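Local coordinates for protein profilin-1A (Acanthamoeba castellanii, PDB 1ACF) that binds monomeric actin in a 1:1 complex, blocking or enhancing polymerization according to its concentration, and binds the phosphoinositide PIP2, at residues Thr13-Thr17 against Gly98-Ile104; Thr91-Leu96 against Leu120-Phe125. All blocks are in the same frame, centred on the assembly; numbering follows the deposited sequence.

Strand 94-100 takes part in both contacts, which lie at its two ends with centres 21 Å apart. Contact 1 pairs the outgoing end of the strand, and the turn that leads on to helix 106-121, with the link between helix 2-11 and strand 18-23. Contact 2 brings the hairpin turn before the strand against the end of helix 106-121 and the chain terminus. Each is partly buried, and the areas are nearly equal, but the chemistry differs: one backbone hydrogen bond amid van der Waals contacts in contact 1, against a C-terminal carboxylate that takes one firm backbone bond and weaker or unsettled ones from the turn, with a lysine amine reaching the neighbouring carbonyl and one leucine pair towards the interior, in contact 2.

Contact 1 (Thr13-Thr17 against Gly98-Ile104); sequences TGAVT and GVYNEKI
Segment 13-17 leaves helix 2-11 as an irregular link: G14 breaks the helical conformation with phi/psi of 76/13°, A15 sits at -96/-9°, and V16 is extended at -140/141°. It contains an ST turn, A15 N donating to T13 OG1 over 3.2 Å. In segment 98-104, G98-Y100 ends strand 94-100, and a type I turn from N101 to I104 follows, closed by I104 N to N101 O at 2.9 Å. The p rotamer of N101 adds an Asx turn, its OD1 accepting from K103 N at 3.0 Å.

The CA atoms come closest at V16-Y100 (4.9 Å) and A15-I104 (6.3 Å). One hydrogen bond joins the segments, T17 N to V99 O, 2.9 Å long with an angle of 159° at the hydrogen.

Van der Waals contacts do the rest. I104, m at chi1 and t at chi2, points at the link, its CG2 3.2 Å from A15 O and its CD1 3.5 Å from T17 OG1. V16 CG2 lies 3.8 Å from G98 CA, where a CB would clash. The CB of A15 faces away, onto T108 and V112 of helix 106-121.

V99 also pairs with Q18, so the T17 bond lies where strand 18-23 begins beside strand 94-100, its antiparallel neighbour in the central sheet of the profilin fold.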
ATOM      1  N   THR A  13      -5.686   4.621 -13.023  1.00 15.13           N
ATOM      2  CA  THR A  13      -4.915   3.838 -13.978  1.00 14.74           C
ATOM      3  C   THR A  13      -5.480   2.467 -14.268  1.00 14.43           C
ATOM      4  O   THR A  13      -5.069   1.811 -15.256  1.00 14.70           O
ATOM      5  CB  THR A  13      -3.403   3.659 -13.452  1.00 16.35           C
ATOM      6  OG1 THR A  13      -3.410   2.591 -12.459  1.00 14.33           O
ATOM      7  CG2 THR A  13      -2.912   4.982 -12.911  1.00 19.31           C
ATOM      8  N   GLY A  14      -6.290   2.033 -13.349  1.00 10.59           N
ATOM      9  CA  GLY A  14      -6.949   0.745 -13.342  1.00 11.78           C
ATOM     10  C   GLY A  14      -6.146  -0.443 -12.979  1.00 11.58           C
ATOM     11  O   GLY A  14      -6.562  -1.598 -13.238  1.00 15.34           O
ATOM     12  N   ALA A  15      -4.963  -0.257 -12.440  1.00 13.50           N
ATOM     13  CA  ALA A  15      -4.038  -1.343 -12.045  1.00 10.48           C
ATOM     14  C   ALA A  15      -4.230  -1.614 -10.550  1.00  9.46           C
ATOM     15  O   ALA A  15      -3.728  -2.568  -9.955  1.00  7.36           O
ATOM     16  CB  ALA A  15      -2.622  -0.918 -12.387  1.00 13.32           C
ATOM     17  N   VAL A  16      -5.012  -0.668 -10.000  1.00 10.75           N
ATOM     18  CA  VAL A  16      -5.317  -0.705  -8.540  1.00 14.17           C
ATOM     19  C   VAL A  16      -6.772  -0.312  -8.364  1.00 13.63           C
ATOM     20  O   VAL A  16      -7.210   0.577  -9.104  1.00 17.90           O
ATOM     21  CB  VAL A  16      -4.269   0.252  -7.872  1.00 16.91           C
ATOM     22  CG1 VAL A  16      -4.760   1.093  -6.740  1.00 12.82           C
ATOM     23  CG2 VAL A  16      -3.017  -0.548  -7.448  1.00 11.91           C
ATOM     24  N   THR A  17      -7.488  -0.925  -7.470  1.00 11.88           N
ATOM     25  CA  THR A  17      -8.879  -0.710  -7.176  1.00  8.75           C
ATOM     26  C   THR A  17      -9.128   0.344  -6.136  1.00  8.73           C
ATOM     27  O   THR A  17     -10.081   1.115  -6.314  1.00 11.33           O
ATOM     28  CB  THR A  17      -9.591  -2.058  -6.709  1.00 13.91           C
ATOM     29  OG1 THR A  17      -9.744  -2.827  -7.958  1.00 19.76           O
ATOM     30  CG2 THR A  17     -10.969  -1.860  -6.060  1.00 14.01           C
ATOM     31  N   GLY A  98      -1.653   0.170  -2.524  1.00  4.58           N
ATOM     32  CA  GLY A  98      -2.391  -0.142  -3.760  1.00  5.54           C
ATOM     33  C   GLY A  98      -3.036  -1.532  -3.665  1.00  4.28           C
ATOM     34  O   GLY A  98      -2.386  -2.579  -3.898  1.00  2.01           O
ATOM     35  N   VAL A  99      -4.355  -1.514  -3.361  1.00  5.26           N
ATOM     36  CA  VAL A  99      -5.118  -2.792  -3.254  1.00  8.68           C
ATOM     37  C   VAL A  99      -5.602  -3.284  -4.636  1.00  7.02           C
ATOM     38  O   VAL A  99      -6.064  -2.427  -5.437  1.00  7.25           O
ATOM     39  CB  VAL A  99      -6.315  -2.586  -2.309  1.00  9.51           C
ATOM     40  CG1 VAL A  99      -7.282  -3.779  -2.375  1.00 14.03           C
ATOM     41  CG2 VAL A  99      -5.980  -2.309  -0.879  1.00  6.39           C
ATOM     42  N   TYR A 100      -5.519  -4.566  -4.976  1.00  6.90           N
ATOM     43  CA  TYR A 100      -6.050  -4.998  -6.301  1.00 11.12           C
ATOM     44  C   TYR A 100      -7.032  -6.172  -6.148  1.00 14.92           C
ATOM     45  O   TYR A 100      -6.986  -6.922  -5.138  1.00 17.73           O
ATOM     46  CB  TYR A 100      -4.963  -5.375  -7.343  1.00 10.04           C
ATOM     47  CG  TYR A 100      -4.085  -6.517  -6.886  1.00  9.85           C
ATOM     48  CD1 TYR A 100      -3.023  -6.266  -6.002  1.00  9.91           C
ATOM     49  CD2 TYR A 100      -4.334  -7.842  -7.217  1.00 10.97           C
ATOM     50  CE1 TYR A 100      -2.204  -7.306  -5.521  1.00  7.60           C
ATOM     51  CE2 TYR A 100      -3.501  -8.873  -6.764  1.00  9.81           C
ATOM     52  CZ  TYR A 100      -2.449  -8.610  -5.903  1.00  6.12           C
ATOM     53  OH  TYR A 100      -1.624  -9.603  -5.412  1.00  3.13           O
ATOM     54  N   ASN A 101      -7.894  -6.378  -7.162  1.00 16.73           N
ATOM     55  CA  ASN A 101      -8.860  -7.504  -7.134  1.00 18.76           C
ATOM     56  C   ASN A 101      -8.467  -8.536  -8.205  1.00 21.82           C
ATOM     57  O   ASN A 101      -7.497  -8.377  -8.974  1.00 22.10           O
ATOM     58  CB  ASN A 101     -10.309  -7.098  -7.216  1.00 13.15           C
ATOM     59  CG  ASN A 101     -10.743  -6.488  -8.515  1.00 16.82           C
ATOM     60  OD1 ASN A 101     -10.037  -6.446  -9.543  1.00 16.30           O
ATOM     61  ND2 ASN A 101     -11.978  -5.934  -8.502  1.00 15.75           N
ATOM     62  N   GLU A 102      -9.247  -9.593  -8.191  1.00 22.76           N
ATOM     63  CA  GLU A 102      -9.072 -10.736  -9.099  1.00 26.39           C
ATOM     64  C   GLU A 102      -9.197 -10.350 -10.541  1.00 25.50           C
ATOM     65  O   GLU A 102      -8.913 -11.149 -11.461  1.00 27.96           O
ATOM     66  CB  GLU A 102     -10.128 -11.816  -8.796  1.00 28.80           C
ATOM     67  CG  GLU A 102     -10.396 -12.145  -7.335  1.00 38.20           C
ATOM     68  CD  GLU A 102     -10.970 -11.141  -6.389  1.00 46.00           C
ATOM     69  OE1 GLU A 102     -11.451 -10.087  -6.890  1.00 46.44           O
ATOM     70  OE2 GLU A 102     -10.981 -11.333  -5.152  1.00 50.32           O
ATOM     71  N   LYS A 103      -9.614  -9.135 -10.817  1.00 27.54           N
ATOM     72  CA  LYS A 103      -9.776  -8.682 -12.229  1.00 28.69           C
ATOM     73  C   LYS A 103      -8.524  -7.956 -12.700  1.00 27.34           C
ATOM     74  O   LYS A 103      -8.512  -7.423 -13.831  1.00 29.94           O
ATOM     75  CB  LYS A 103     -10.960  -7.753 -12.433  1.00 32.62           C
ATOM     76  CG  LYS A 103     -12.294  -8.273 -12.896  1.00 38.11           C
ATOM     77  CD  LYS A 103     -13.196  -8.858 -11.836  1.00 41.39           C
ATOM     78  CE  LYS A 103     -13.756  -7.840 -10.884  1.00 44.56           C
ATOM     79  NZ  LYS A 103     -14.582  -6.828 -11.606  1.00 46.15           N
ATOM     80  N   ILE A 104      -7.531  -7.882 -11.819  1.00 24.65           N
ATOM     81  CA  ILE A 104      -6.266  -7.206 -12.125  1.00 20.97           C
ATOM     82  C   ILE A 104      -5.079  -8.175 -12.055  1.00 16.82           C
ATOM     83  O   ILE A 104      -4.989  -9.082 -11.257  1.00 15.87           O
ATOM     84  CB  ILE A 104      -6.016  -5.961 -11.185  1.00 21.18           C
ATOM     85  CG1 ILE A 104      -7.029  -4.848 -11.536  1.00 17.29           C
ATOM     86  CG2 ILE A 104      -4.520  -5.446 -11.197  1.00 15.13           C
ATOM     87  CD1 ILE A 104      -7.359  -3.950 -10.317  1.00 15.81           C
TER

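Contact 2 (Thr91-Leu96 against Leu120-Phe125); sequences TSKAIL and LIGQGF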
ATOM      1  N   THR A  91       8.207   4.946   0.950  1.00  5.50           N
ATOM      2  CA  THR A  91       9.061   5.982   0.356  1.00  9.19           C
ATOM      3  C   THR A  91       9.935   6.592   1.462  1.00  5.19           C
ATOM      4  O   THR A  91       9.993   6.065   2.588  1.00  7.43           O
ATOM      5  CB  THR A  91       8.246   6.981  -0.502  1.00  8.27           C
ATOM      6  OG1 THR A  91       7.286   7.745   0.289  1.00  8.51           O
ATOM      7  CG2 THR A  91       7.568   6.263  -1.684  1.00  4.68           C
ATOM      8  N   SER A  92      10.487   7.734   1.222  1.00  8.69           N
ATOM      9  CA  SER A  92      11.304   8.447   2.236  1.00  6.49           C
ATOM     10  C   SER A  92      10.476   8.930   3.386  1.00  6.07           C
ATOM     11  O   SER A  92      10.882   8.793   4.588  1.00  5.32           O
ATOM     12  CB  SER A  92      12.094   9.558   1.565  1.00  6.92           C
ATOM     13  OG  SER A  92      11.346  10.769   1.619  1.00 13.54           O
ATOM     14  N   LYS A  93       9.301   9.515   3.066  1.00  6.16           N
ATOM     15  CA  LYS A  93       8.407  10.068   4.109  1.00  6.15           C
ATOM     16  C   LYS A  93       6.983   9.516   4.183  1.00  5.86           C
ATOM     17  O   LYS A  93       6.200  10.006   5.028  1.00  7.10           O
ATOM     18  CB  LYS A  93       8.242  11.597   3.832  1.00  4.28           C
ATOM     19  CG  LYS A  93       9.515  12.364   4.051  1.00 10.48           C
ATOM     20  CD  LYS A  93       9.516  13.671   3.239  1.00 10.79           C
ATOM     21  CE  LYS A  93      10.978  14.172   3.308  1.00 11.49           C
ATOM     22  NZ  LYS A  93      11.793  13.291   2.414  1.00  5.53           N
ATOM     23  N   ALA A  94       6.620   8.595   3.307  1.00  7.03           N
ATOM     24  CA  ALA A  94       5.242   8.104   3.192  1.00  8.73           C
ATOM     25  C   ALA A  94       5.193   6.649   2.784  1.00  7.95           C
ATOM     26  O   ALA A  94       6.225   6.057   2.428  1.00  7.98           O
ATOM     27  CB  ALA A  94       4.551   8.900   2.028  1.00  2.00           C
ATOM     28  N   ILE A  95       3.945   6.163   2.880  1.00  8.78           N
ATOM     29  CA  ILE A  95       3.683   4.772   2.463  1.00  8.13           C
ATOM     30  C   ILE A  95       2.493   4.745   1.471  1.00  3.72           C
ATOM     31  O   ILE A  95       1.461   5.288   1.804  1.00  2.00           O
ATOM     32  CB  ILE A  95       3.374   3.781   3.616  1.00  6.56           C
ATOM     33  CG1 ILE A  95       4.450   3.879   4.728  1.00  8.45           C
ATOM     34  CG2 ILE A  95       3.387   2.355   2.938  1.00  5.39           C
ATOM     35  CD1 ILE A  95       3.974   3.377   6.136  1.00  3.47           C
ATOM     36  N   LEU A  96       2.772   4.100   0.368  1.00  3.25           N
ATOM     37  CA  LEU A  96       1.808   3.894  -0.710  1.00  7.30           C
ATOM     38  C   LEU A  96       1.142   2.512  -0.500  1.00  7.68           C
ATOM     39  O   LEU A  96       1.885   1.564  -0.249  1.00  9.56           O
ATOM     40  CB  LEU A  96       2.345   3.943  -2.131  1.00  4.69           C
ATOM     41  CG  LEU A  96       3.132   5.096  -2.609  1.00  6.51           C
ATOM     42  CD1 LEU A  96       3.451   5.071  -4.081  1.00  5.06           C
ATOM     43  CD2 LEU A  96       2.330   6.373  -2.270  1.00 12.43           C
ATOM     44  N   LEU A 120       7.872   9.521  -6.744  1.00 10.21           N
ATOM     45  CA  LEU A 120       7.629  10.307  -5.560  1.00 11.53           C
ATOM     46  C   LEU A 120       8.905  10.554  -4.722  1.00  9.44           C
ATOM     47  O   LEU A 120       9.007  11.614  -4.142  1.00  9.04           O
ATOM     48  CB  LEU A 120       6.441   9.849  -4.770  1.00 12.08           C
ATOM     49  CG  LEU A 120       5.021  10.021  -5.329  1.00 12.01           C
ATOM     50  CD1 LEU A 120       4.075   9.288  -4.382  1.00 10.66           C
ATOM     51  CD2 LEU A 120       4.709  11.482  -5.526  1.00  8.15           C
ATOM     52  N   ILE A 121       9.747   9.575  -4.644  1.00  9.13           N
ATOM     53  CA  ILE A 121      11.068   9.712  -3.947  1.00 11.74           C
ATOM     54  C   ILE A 121      11.854  10.856  -4.612  1.00 11.87           C
ATOM     55  O   ILE A 121      12.231  11.906  -4.032  1.00 13.79           O
ATOM     56  CB  ILE A 121      11.710   8.302  -4.093  1.00  9.24           C
ATOM     57  CG1 ILE A 121      11.144   7.414  -2.936  1.00 12.23           C
ATOM     58  CG2 ILE A 121      13.242   8.338  -4.093  1.00 14.89           C
ATOM     59  CD1 ILE A 121      11.766   6.027  -2.868  1.00 10.53           C
ATOM     60  N   GLY A 122      12.045  10.740  -5.900  1.00 11.83           N
ATOM     61  CA  GLY A 122      12.641  11.701  -6.793  1.00 13.05           C
ATOM     62  C   GLY A 122      12.045  13.087  -6.581  1.00 12.79           C
ATOM     63  O   GLY A 122      12.663  14.106  -6.911  1.00 14.73           O
ATOM     64  N   GLN A 123      10.891  13.260  -6.021  1.00 14.57           N
ATOM     65  CA  GLN A 123      10.299  14.588  -5.797  1.00 13.33           C
ATOM     66  C   GLN A 123      10.681  15.016  -4.375  1.00 11.64           C
ATOM     67  O   GLN A 123      10.393  16.174  -4.083  1.00 14.89           O
ATOM     68  CB  GLN A 123       8.770  14.629  -5.795  1.00 17.01           C
ATOM     69  CG  GLN A 123       7.997  14.054  -6.957  1.00 21.07           C
ATOM     70  CD  GLN A 123       7.733  15.139  -7.961  1.00 24.63           C
ATOM     71  OE1 GLN A 123       6.731  15.871  -7.867  1.00 31.07           O
ATOM     72  NE2 GLN A 123       8.707  15.259  -8.848  1.00 26.45           N
ATOM     73  N   GLY A 124      11.201  14.101  -3.586  1.00  9.14           N
ATOM     74  CA  GLY A 124      11.484  14.541  -2.183  1.00  8.31           C
ATOM     75  C   GLY A 124      10.481  13.979  -1.179  1.00  8.39           C
ATOM     76  O   GLY A 124      10.489  14.436  -0.009  1.00  9.24           O
ATOM     77  N   PHE A 125       9.664  13.026  -1.614  1.00  7.36           N
ATOM     78  CA  PHE A 125       8.615  12.422  -0.771  1.00  7.64           C
ATOM     79  C   PHE A 125       9.000  11.016  -0.357  1.00  4.72           C
ATOM     80  O   PHE A 125       8.253  10.599   0.553  1.00 12.28           O
ATOM     81  CB  PHE A 125       7.243  12.411  -1.477  1.00  8.02           C
ATOM     82  CG  PHE A 125       6.818  13.814  -1.852  1.00  7.44           C
ATOM     83  CD1 PHE A 125       6.770  14.811  -0.902  1.00  7.06           C
ATOM     84  CD2 PHE A 125       6.521  14.098  -3.200  1.00 12.23           C
ATOM     85  CE1 PHE A 125       6.414  16.095  -1.288  1.00  5.18           C
ATOM     86  CE2 PHE A 125       6.126  15.373  -3.615  1.00  6.47           C
ATOM     87  CZ  PHE A 125       6.072  16.380  -2.643  1.00  8.69           C
ATOM     88  OXT PHE A 125       9.965  10.400  -0.796  1.00  4.94           O
TER
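The carboxylate of F125 lies in the turn at T91-K93. F125 O accepts from K93 N at 2.9 Å. T91, in the p rotamer, brings OG1 to 3.0 Å from F125 O and 2.9 Å from A94 O, and the choice of acceptor for its proton is not settled. F125 OXT is approached by S92, whose chi1 of 92° lies off the rotamer wells; the bonds to it from S92 OG (2.8 Å) and S92 N (3.4 Å) are both weak. The side chain of K93 starts m, t, t and then bends at chi4 to p, carrying NZ to G124 O at 3.0 Å and S92 OG at 2.7 Å.

A Schellman motif follows helix 106-121, with F125 N bonded to L120 O at 3.0 Å and G124 at phi 106°. The chain reverses at G124 and brings the terminus to the hairpin turn, so that the C-terminal helix of the profilin fold meets the connection between strands 84-90 and 94-100 of the sheet.

Apolar contacts lie alongside. I121, m and t, lays CG1 3.8 Å from T91 CB. Further inside, L96 and L120 share the m, t rotamer, and L96 CD2 meets L120 CD1 at 4.0 Å. The CB of F125 points away from the turn, and its ring packs edge-to-face with W2.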